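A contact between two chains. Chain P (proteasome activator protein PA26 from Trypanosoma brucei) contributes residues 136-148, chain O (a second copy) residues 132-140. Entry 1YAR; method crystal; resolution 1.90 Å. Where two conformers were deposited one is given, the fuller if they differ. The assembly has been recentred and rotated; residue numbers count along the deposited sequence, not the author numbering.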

# COMPACT_ATOMS: atom_id res chain seq x y z
N LYS P 136 8.43 22.57 -111.71
CA LYS P 136 9.64 21.75 -111.52
C LYS P 136 9.46 20.83 -110.33
O LYS P 136 8.98 21.25 -109.28
CB LYS P 136 10.88 22.62 -111.33
CG LYS P 136 11.56 23.02 -112.63
CD LYS P 136 12.82 23.86 -112.40
CE LYS P 136 13.55 24.09 -113.74
NZ LYS P 136 14.77 24.95 -113.59
N SER P 137 9.84 19.56 -110.50
CA SER P 137 9.73 18.59 -109.42
C SER P 137 10.87 18.81 -108.42
O SER P 137 11.95 19.30 -108.79
CB SER P 137 9.72 17.16 -109.97
OG SER P 137 10.72 16.99 -110.96
N GLY P 138 10.63 18.47 -107.16
CA GLY P 138 11.65 18.64 -106.14
C GLY P 138 12.70 17.54 -106.16
O GLY P 138 12.78 16.74 -107.10
N SER P 139 13.52 17.50 -105.11
CA SER P 139 14.57 16.49 -104.99
C SER P 139 13.97 15.09 -104.83
O SER P 139 14.65 14.08 -105.03
CB SER P 139 15.49 16.84 -103.81
OG SER P 139 14.73 16.89 -102.62
N GLY P 140 12.69 15.05 -104.45
CA GLY P 140 11.95 13.80 -104.36
C GLY P 140 11.61 13.20 -105.72
O GLY P 140 11.02 12.11 -105.78
N GLY P 141 11.99 13.88 -106.80
CA GLY P 141 11.70 13.39 -108.14
C GLY P 141 10.22 13.50 -108.47
O GLY P 141 9.46 14.22 -107.79
N ALA P 142 9.80 12.77 -109.50
CA ALA P 142 8.43 12.78 -109.98
C ALA P 142 7.94 11.33 -110.00
O ALA P 142 8.14 10.61 -110.99
CB ALA P 142 8.37 13.38 -111.39
N PRO P 143 7.35 10.89 -108.89
CA PRO P 143 6.96 9.50 -108.73
C PRO P 143 5.78 9.08 -109.60
O PRO P 143 5.58 7.89 -109.81
CB PRO P 143 6.60 9.41 -107.24
CG PRO P 143 6.13 10.77 -106.91
CD PRO P 143 7.02 11.69 -107.69
N THR P 144 5.00 10.03 -110.12
CA THR P 144 3.83 9.68 -110.95
C THR P 144 4.28 9.32 -112.39
O THR P 144 5.20 9.96 -112.90
CB THR P 144 2.83 10.84 -110.93
OG1 THR P 144 1.57 10.39 -111.44
CG2 THR P 144 3.25 11.95 -111.90
N PRO P 145 3.72 8.28 -113.02
CA PRO P 145 4.17 7.90 -114.37
C PRO P 145 4.03 9.03 -115.41
O PRO P 145 4.90 9.15 -116.28
CB PRO P 145 3.31 6.68 -114.70
CG PRO P 145 2.98 6.11 -113.35
CD PRO P 145 2.70 7.35 -112.51
N ILE P 146 2.98 9.84 -115.32
CA ILE P 146 2.88 11.09 -116.09
C ILE P 146 2.12 12.13 -115.31
O ILE P 146 1.21 11.80 -114.55
CB ILE P 146 2.16 10.92 -117.45
CG1 ILE P 146 1.02 9.90 -117.34
CG2 ILE P 146 3.13 10.58 -118.53
CD1 ILE P 146 -0.06 10.08 -118.39
N GLY P 147 2.46 13.39 -115.52
CA GLY P 147 1.80 14.48 -114.83
C GLY P 147 0.78 15.23 -115.66
O GLY P 147 0.38 14.80 -116.74
N MET P 148 0.39 16.40 -115.14
CA MET P 148 -0.66 17.26 -115.73
C MET P 148 -0.36 17.79 -117.12
O MET P 148 -1.27 18.20 -117.84
CB MET P 148 -0.90 18.46 -114.82
CG MET P 148 -1.77 18.15 -113.63
SD MET P 148 -2.43 19.65 -112.94
CE MET P 148 -3.66 20.03 -114.19
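Chain O, residues 132-140: GSGEKSGSG

Loops without regular secondary structure can still dock on one another by borrowing the hydrogen-bond pattern of a sheet for a residue or two, and the contact between two copies of the activator PA26 is a compact example. Neither stretch forms a regular helix or strand, yet chain O runs antiparallel to chain P. Its residues 134 to 138 pass residues 143 to 141 in reverse order, with CA–CA separations of 4.1 Å for Gly O134 and Pro P143, 4.7 Å for Lys O136 and Ala P142, and 3.7 Å for Gly O138 and Gly P141. Together the two stretches bury 529 Å².

Backbone hydrogen bonds set this register. Ala P142 and Lys O136 form a single antiparallel bridge of the hydrogen-bonded kind: Ala P142 N donates to Lys O136 O at 2.8 Å, and Lys O136 N returns a nearly linear bond to Ala P142 O at 3.2 Å. Both residues have extended backbones, as such pairing requires. One residue earlier in chain O, Glu O135 N donates to Thr P144 O at 3.2 Å. At the far end, where chain P folds into a type I turn from Gly P138 to Gly P141 closed by Gly P141 N to Gly P138 O at 3.0 Å, the bond from Ser O139 N to Ser P139 O is short, 2.6 Å, but bent and therefore weak.

Close backbone packing depends on glycine. At Gly P141, whose positive phi itself favours glycine, a CB would lie 2.6 Å from both Gly O138 N and Lys O136 O; at Gly O134 one would lie 2.6 Å from Ala P142 O. Without side chains there, Gly P141 CA comes within 3.6 Å of Lys O136 O, a CA–H...O contact, and Gly O134 CA within 3.3 Å of Ala P142 O. A second CA–H...O contact joins Pro P145 CA to Ser O133 O at 3.4 Å.

Side chains pack over this backbone pairing. Ala P142 points toward chain O, its CB 3.8 Å from Lys O136 CB and 4.1 Å from Glu O135 CB. The lysine, with chi1 m and the remaining torsions t, reaches along chain P until its NZ makes a weak hydrogen bond to Ser P137 OG at 3.5 Å. Glu O135 extends in nearly the same direction, bringing its OE1 within 3.7 Å of Gly P147 N.

Solvent completes the seam: one water donates to Ser O133 OG and to Pro P143 O, each at 2.7 Å, bridging two atoms that stand 4.4 Å apart.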

# COMPACT_ATOMS: atom_id res chain seq x y z
N GLY O 132 10.83 1.33 -111.18
CA GLY O 132 11.21 2.59 -111.82
C GLY O 132 10.08 3.25 -112.61
O GLY O 132 10.26 3.66 -113.75
N SER O 133 8.92 3.38 -111.98
CA SER O 133 7.69 3.74 -112.70
C SER O 133 7.50 5.23 -112.86
O SER O 133 6.70 5.67 -113.68
CB SER O 133 6.49 3.16 -111.97
OG SER O 133 6.43 3.67 -110.65
N GLY O 134 8.24 6.02 -112.07
CA GLY O 134 8.08 7.45 -112.10
C GLY O 134 8.71 8.10 -113.31
O GLY O 134 9.57 7.52 -113.96
N GLU O 135 8.25 9.30 -113.60
CA GLU O 135 8.75 10.12 -114.69
C GLU O 135 10.18 10.62 -114.42
O GLU O 135 10.96 10.80 -115.35
CB GLU O 135 7.77 11.29 -114.87
CG GLU O 135 8.18 12.47 -115.72
CD GLU O 135 7.17 13.62 -115.63
OE1 GLU O 135 6.12 13.43 -114.95
OE2 GLU O 135 7.43 14.71 -116.19
N LYS O 136 10.51 10.85 -113.15
CA LYS O 136 11.86 11.28 -112.77
C LYS O 136 12.23 10.66 -111.43
O LYS O 136 11.44 10.70 -110.49
CB LYS O 136 11.94 12.81 -112.65
CG LYS O 136 11.69 13.59 -113.94
CD LYS O 136 11.92 15.10 -113.73
CE LYS O 136 11.15 15.92 -114.77
NZ LYS O 136 11.08 17.36 -114.40
N SER O 137 13.43 10.10 -111.34
CA SER O 137 13.89 9.51 -110.09
C SER O 137 14.32 10.60 -109.08
O SER O 137 14.79 11.67 -109.46
CB SER O 137 14.98 8.45 -110.34
OG SER O 137 16.15 9.01 -110.92
N GLY O 138 14.13 10.32 -107.79
CA GLY O 138 14.45 11.29 -106.75
C GLY O 138 15.94 11.41 -106.47
O GLY O 138 16.78 10.87 -107.22
N SER O 139 16.28 12.10 -105.38
CA SER O 139 17.69 12.30 -105.00
C SER O 139 18.33 10.99 -104.54
O SER O 139 19.54 10.91 -104.35
CB SER O 139 17.80 13.36 -103.90
OG SER O 139 17.08 12.94 -102.75
N GLY O 140 17.51 9.97 -104.34
CA GLY O 140 17.99 8.64 -103.97
C GLY O 140 18.45 7.84 -105.18
O GLY O 140 18.88 6.70 -105.05
O HOH W 1 4.52 5.47 -110.04